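Local coordinates for protein lysyl oxidase (Pichia pastoris, PDB 1W7C) that probably oxidises primary amines, lysyl side chains among them, with a copper ion and a topaquinone cofactor formed from one of its own tyrosines, at residues Lys142-Leu146 against Phe211-Met215; Gly132-Arg136 against Tyr389-Tyr393. The contacts are given in a common frame with arbitrary orientation. Numbering follows the deposited sequence.

Contact 2 takes the loop 132-135 and the first residue of helix 136-150; contact 1 takes residues 142-146 further along the same helix. The two are thus neighbours in sequence: contact 2 holds the helix start at Asp-135 and Arg-136, and contact 1 packs its side. Their centres are about 21 Å apart, and they touch where Lys-142 NZ comes within 3.8 Å of Leu-134 CD1, a packing approach. Contact 1 joins the helix to an antiparallel five-stranded sheet, away from the copper and topaquinone site; contact 2 joins it to the copper amine oxidase enzyme domain. Contact 2 is the nearer to catalysis: the His-133 side chain is about 11 Å from that of Asp-358, the predicted proton acceptor.

Contact 1: Lys142-Leu146 against Phe211-Met215; sequences KSSFL and FKFDM
Residues 142-146 form regular helix (phi/psi near -64/-45), with Leu-146 N hydrogen-bonded to Lys-142 O at 2.9 Å; 211-214 is extended strand, and Met-215 leaves it at -122/39. The short axes approach to 11.2 Å, their N-to-C directions 117° apart. CA pairs set the register: Lys-142 to Met-215, 8.1 Å, and Leu-146 to Phe-213, 9.0 Å. Lys-142 (mtpt) brings CE alongside the end of the strand, 3.8 Å from Met-215 SD and 4.0 Å from Phe-213 CZ, near that ring's plane, while NZ is hydrogen-bonded to Gln-178 OE1 and forms a salt bridge with Asp-189. Here a helix packs on one face of an antiparallel sheet in which strand 209-214 is central, flanked by 187-195 and 224-230, consistent with an N-terminal domain of the copper amine oxidases; strand alternation presents Phe-211 and Phe-213 to the helix while Lys-212 projects from the other face. Phe-145, chi1 t, sets CE2 3.5 Å from Phe-213 CB; the rings are oblique, centroids 5.3 Å apart and planes at 41°. Leu-146 (mt) rests CD2 against both Phe-211 and Phe-213 (each chi1 p), 3.5 Å from Phe-211 CE1 and 4.0 Å from Phe-213 CE2.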
loop_
_atom_site.group_PDB
_atom_site.type_symbol
_atom_site.label_atom_id
_atom_site.label_comp_id
_atom_site.label_asym_id
_atom_site.label_seq_id
_atom_site.Cartn_x
_atom_site.Cartn_y
_atom_site.Cartn_z
ATOM N N LYS A 142 -20.949 -36.489 11.320
ATOM C CA LYS A 142 -20.694 -36.465 9.894
ATOM C C LYS A 142 -19.529 -37.345 9.483
ATOM O O LYS A 142 -19.619 -38.081 8.513
ATOM C CB LYS A 142 -20.523 -35.035 9.383
ATOM C CG LYS A 142 -21.805 -34.194 9.470
ATOM C CD LYS A 142 -21.572 -32.681 9.274
ATOM C CE LYS A 142 -21.267 -32.342 7.829
ATOM N NZ LYS A 142 -20.960 -30.899 7.671
ATOM N N SER A 143 -18.443 -37.262 10.225
ATOM C CA SER A 143 -17.275 -38.102 9.980
ATOM C C SER A 143 -17.628 -39.586 10.058
ATOM O O SER A 143 -17.247 -40.361 9.176
ATOM C CB SER A 143 -16.177 -37.760 10.997
ATOM O OG SER A 143 -15.026 -38.563 10.818
ATOM N N SER A 144 -18.402 -39.964 11.070
ATOM C CA SER A 144 -18.808 -41.360 11.246
ATOM C C SER A 144 -19.705 -41.833 10.116
ATOM O O SER A 144 -19.551 -42.940 9.598
ATOM C CB SER A 144 -19.524 -41.540 12.583
ATOM O OG SER A 144 -19.756 -42.913 12.853
ATOM N N PHE A 145 -20.614 -40.955 9.695
ATOM C CA PHE A 145 -21.519 -41.260 8.598
ATOM C C PHE A 145 -20.730 -41.462 7.298
ATOM O O PHE A 145 -20.989 -42.397 6.535
ATOM C CB PHE A 145 -22.577 -40.157 8.441
ATOM C CG PHE A 145 -23.310 -40.205 7.137
ATOM C CD1 PHE A 145 -24.401 -41.054 6.976
ATOM C CD2 PHE A 145 -22.899 -39.429 6.061
ATOM C CE1 PHE A 145 -25.071 -41.122 5.752
ATOM C CE2 PHE A 145 -23.564 -39.506 4.826
ATOM C CZ PHE A 145 -24.651 -40.332 4.685
ATOM N N LEU A 146 -19.778 -40.581 7.024
ATOM C CA LEU A 146 -18.998 -40.730 5.815
ATOM C C LEU A 146 -18.183 -42.019 5.829
ATOM O O LEU A 146 -18.130 -42.711 4.830
ATOM C CB LEU A 146 -18.105 -39.510 5.588
ATOM C CG LEU A 146 -18.832 -38.234 5.158
ATOM C CD1 LEU A 146 -17.815 -37.156 4.877
ATOM C CD2 LEU A 146 -19.680 -38.473 3.935
ATOM N N PHE A 211 -19.062 -36.216 -3.598
ATOM C CA PHE A 211 -20.270 -36.848 -3.150
ATOM C C PHE A 211 -21.216 -35.834 -2.521
ATOM O O PHE A 211 -20.839 -34.704 -2.228
ATOM C CB PHE A 211 -19.965 -38.004 -2.171
ATOM C CG PHE A 211 -19.017 -37.635 -1.081
ATOM C CD1 PHE A 211 -19.476 -37.079 0.107
ATOM C CD2 PHE A 211 -17.655 -37.865 -1.221
ATOM C CE1 PHE A 211 -18.579 -36.710 1.113
ATOM C CE2 PHE A 211 -16.767 -37.505 -0.234
ATOM C CZ PHE A 211 -17.223 -36.945 0.947
ATOM N N LYS A 212 -22.448 -36.278 -2.331
ATOM C CA LYS A 212 -23.526 -35.462 -1.794
ATOM C C LYS A 212 -24.360 -36.335 -0.895
ATOM O O LYS A 212 -24.713 -37.449 -1.270
ATOM C CB LYS A 212 -24.398 -34.884 -2.902
ATOM C CG LYS A 212 -25.463 -33.894 -2.417
ATOM C CD LYS A 212 -26.464 -33.572 -3.518
ATOM C CE LYS A 212 -27.510 -32.587 -3.058
ATOM N NZ LYS A 212 -28.575 -32.317 -4.066
ATOM N N PHE A 213 -24.687 -35.828 0.287
ATOM C CA PHE A 213 -25.488 -36.572 1.251
ATOM C C PHE A 213 -26.564 -35.715 1.894
ATOM O O PHE A 213 -26.486 -34.500 1.915
ATOM C CB PHE A 213 -24.614 -37.272 2.307
ATOM C CG PHE A 213 -23.747 -36.344 3.125
ATOM C CD1 PHE A 213 -24.140 -35.954 4.387
ATOM C CD2 PHE A 213 -22.506 -35.894 2.646
ATOM C CE1 PHE A 213 -23.322 -35.146 5.161
ATOM C CE2 PHE A 213 -21.688 -35.069 3.417
ATOM C CZ PHE A 213 -22.099 -34.694 4.668
ATOM N N ASP A 214 -27.618 -36.392 2.315
ATOM C CA ASP A 214 -28.706 -35.819 3.075
ATOM C C ASP A 214 -28.453 -36.146 4.545
ATOM O O ASP A 214 -28.319 -37.326 4.932
ATOM C CB ASP A 214 -30.033 -36.422 2.636
ATOM C CG ASP A 214 -31.196 -35.762 3.303
ATOM O OD1 ASP A 214 -31.258 -35.794 4.523
ATOM O OD2 ASP A 214 -32.127 -35.227 2.676
ATOM N N MET A 215 -28.341 -35.104 5.359
ATOM C CA MET A 215 -28.086 -35.222 6.797
ATOM C C MET A 215 -29.203 -34.538 7.593
ATOM O O MET A 215 -28.953 -33.941 8.648
ATOM C CB MET A 215 -26.704 -34.621 7.138
ATOM C CG MET A 215 -26.504 -33.215 6.605
ATOM S SD MET A 215 -25.041 -32.386 7.269
ATOM C CE MET A 215 -25.494 -32.237 9.004
#

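Contact 2: Gly132-Arg136 against Tyr389-Tyr393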
loop_
_atom_site.group_PDB
_atom_site.type_symbol
_atom_site.label_atom_id
_atom_site.label_comp_id
_atom_site.label_asym_id
_atom_site.label_seq_id
_atom_site.Cartn_x
_atom_site.Cartn_y
_atom_site.Cartn_z
ATOM N N GLY A 132 -27.696 -25.366 12.609
ATOM C CA GLY A 132 -26.898 -25.248 13.797
ATOM C C GLY A 132 -25.406 -25.031 13.520
ATOM O O GLY A 132 -24.926 -25.084 12.380
ATOM N N HIS A 133 -24.671 -24.760 14.580
ATOM C CA HIS A 133 -23.220 -24.658 14.511
ATOM C C HIS A 133 -22.630 -26.020 14.177
ATOM O O HIS A 133 -23.066 -27.067 14.707
ATOM C CB HIS A 133 -22.678 -24.174 15.847
ATOM C CG HIS A 133 -21.207 -23.932 15.847
ATOM N ND1 HIS A 133 -20.607 -23.025 15.013
ATOM C CD2 HIS A 133 -20.210 -24.525 16.539
ATOM C CE1 HIS A 133 -19.301 -23.044 15.220
ATOM N NE2 HIS A 133 -19.033 -23.976 16.108
ATOM N N LEU A 134 -21.622 -26.016 13.323
ATOM C CA LEU A 134 -20.848 -27.214 13.040
ATOM C C LEU A 134 -19.895 -27.449 14.200
ATOM O O LEU A 134 -18.722 -27.075 14.163
ATOM C CB LEU A 134 -20.088 -27.054 11.721
ATOM C CG LEU A 134 -19.271 -28.264 11.260
ATOM C CD1 LEU A 134 -20.135 -29.524 11.112
ATOM C CD2 LEU A 134 -18.549 -27.951 9.941
ATOM N N ASP A 135 -20.455 -28.031 15.249
ATOM C CA ASP A 135 -19.766 -28.186 16.497
ATOM C C ASP A 135 -19.099 -29.556 16.555
ATOM O O ASP A 135 -19.170 -30.336 15.605
ATOM C CB ASP A 135 -20.661 -27.895 17.720
ATOM C CG ASP A 135 -21.700 -28.928 17.978
ATOM O OD1 ASP A 135 -22.361 -28.760 19.044
ATOM O OD2 ASP A 135 -21.989 -29.856 17.174
ATOM N N ARG A 136 -18.450 -29.852 17.667
ATOM C CA ARG A 136 -17.678 -31.095 17.792
ATOM C C ARG A 136 -18.591 -32.305 17.598
ATOM O O ARG A 136 -18.192 -33.302 17.004
ATOM C CB ARG A 136 -16.984 -31.186 19.137
ATOM C CG ARG A 136 -15.810 -30.270 19.235
ATOM C CD ARG A 136 -14.995 -30.425 20.481
ATOM N NE ARG A 136 -13.874 -29.496 20.432
ATOM C CZ ARG A 136 -13.102 -29.190 21.455
ATOM N NH1 ARG A 136 -13.280 -29.767 22.636
ATOM N NH2 ARG A 136 -12.114 -28.320 21.281
ATOM N N TYR A 389 -16.272 -25.811 25.050
ATOM C CA TYR A 389 -16.525 -27.239 25.283
ATOM C C TYR A 389 -15.794 -27.734 26.518
ATOM O O TYR A 389 -14.934 -28.643 26.452
ATOM C CB TYR A 389 -16.058 -28.076 24.106
ATOM C CG TYR A 389 -16.612 -27.730 22.759
ATOM C CD1 TYR A 389 -17.909 -28.089 22.395
ATOM C CD2 TYR A 389 -15.814 -27.115 21.809
ATOM C CE1 TYR A 389 -18.394 -27.804 21.131
ATOM C CE2 TYR A 389 -16.284 -26.824 20.557
ATOM C CZ TYR A 389 -17.569 -27.163 20.216
ATOM O OH TYR A 389 -18.010 -26.877 18.955
ATOM N N ASP A 390 -16.118 -27.113 27.630
ATOM C CA ASP A 390 -15.699 -27.568 28.953
ATOM C C ASP A 390 -14.257 -27.212 29.355
ATOM O O ASP A 390 -13.857 -27.536 30.457
ATOM C CB ASP A 390 -15.932 -29.084 29.116
ATOM C CG ASP A 390 -17.417 -29.480 29.017
ATOM O OD1 ASP A 390 -17.690 -30.674 28.706
ATOM O OD2 ASP A 390 -18.367 -28.681 29.252
ATOM N N GLU A 391 -13.490 -26.533 28.489
ATOM C CA GLU A 391 -12.110 -26.203 28.787
ATOM C C GLU A 391 -11.787 -24.709 28.612
ATOM O O GLU A 391 -12.223 -24.060 27.660
ATOM C CB GLU A 391 -11.172 -27.071 27.952
ATOM C CG GLU A 391 -11.317 -28.561 28.276
ATOM C CD GLU A 391 -10.456 -29.430 27.395
ATOM O OE1 GLU A 391 -10.721 -29.466 26.178
ATOM O OE2 GLU A 391 -9.524 -30.072 27.923
ATOM N N PHE A 392 -11.085 -24.166 29.608
ATOM C CA PHE A 392 -10.509 -22.839 29.546
ATOM C C PHE A 392 -9.138 -22.945 28.907
ATOM O O PHE A 392 -8.306 -23.721 29.352
ATOM C CB PHE A 392 -10.447 -22.263 30.969
ATOM C CG PHE A 392 -9.951 -20.829 31.059
ATOM C CD1 PHE A 392 -8.594 -20.545 31.198
ATOM C CD2 PHE A 392 -10.849 -19.774 31.068
ATOM C CE1 PHE A 392 -8.139 -19.219 31.331
ATOM C CE2 PHE A 392 -10.412 -18.457 31.183
ATOM C CZ PHE A 392 -9.053 -18.179 31.327
ATOM N N TYR A 393 -8.913 -22.155 27.853
ATOM C CA TYR A 393 -7.668 -22.168 27.081
ATOM C C TYR A 393 -6.880 -20.877 27.378
ATOM O O TYR A 393 -7.380 -19.770 27.138
ATOM C CB TYR A 393 -7.961 -22.212 25.573
ATOM C CG TYR A 393 -8.588 -23.484 25.035
ATOM C CD1 TYR A 393 -9.922 -23.792 25.291
ATOM C CD2 TYR A 393 -7.865 -24.342 24.221
ATOM C CE1 TYR A 393 -10.501 -24.924 24.772
ATOM C CE2 TYR A 393 -8.434 -25.477 23.704
ATOM C CZ TYR A 393 -9.752 -25.777 23.996
ATOM O OH TYR A 393 -10.336 -26.909 23.499
HETATM O O HOH W 1 -16.760 -25.166 17.182
HETATM O O HOH W 2 -12.271 -27.985 24.737
#
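Two hydrogen bonds from Arg-136 link the segments: its guanidinium NH2 donates to Tyr-393 OH (3.2 Å, 162°), and its backbone N to Tyr-389 OH (3.3 Å, 140°). Water 1 joins Tyr-389 OH to His-133 NE2, 2.8 Å from each. Water 2 accepts from Arg-136 NH1 at 2.9 Å, probably donates to Glu-391 OE1 at 2.6 Å and lies 2.5 Å from Tyr-393 OH; the NH1-OE1 gap of 4.4 Å exceeds a salt bridge, and Glu-391 OE2 pairs with Arg-735. Asp-135 is the N-cap of helix 136-150, its OD2 accepting from Lys-138 N and its OD1 hydrogen-bonded to Tyr-54 OH, so Tyr-389 OH meets a first-turn amide beside the cap. The loop before this helix is fixed to the tight turn, close to type I', of the enzyme-domain beta hairpin 380-388/391-405. Beyond these, the extended Arg-136 chain crosses the Tyr-389 ring in a CH-pi contact, CD 3.8 Å from the centroid and 15° off the normal. Asp-135 CB abuts the ring's edge, 3.1 Å from Tyr-389 OH.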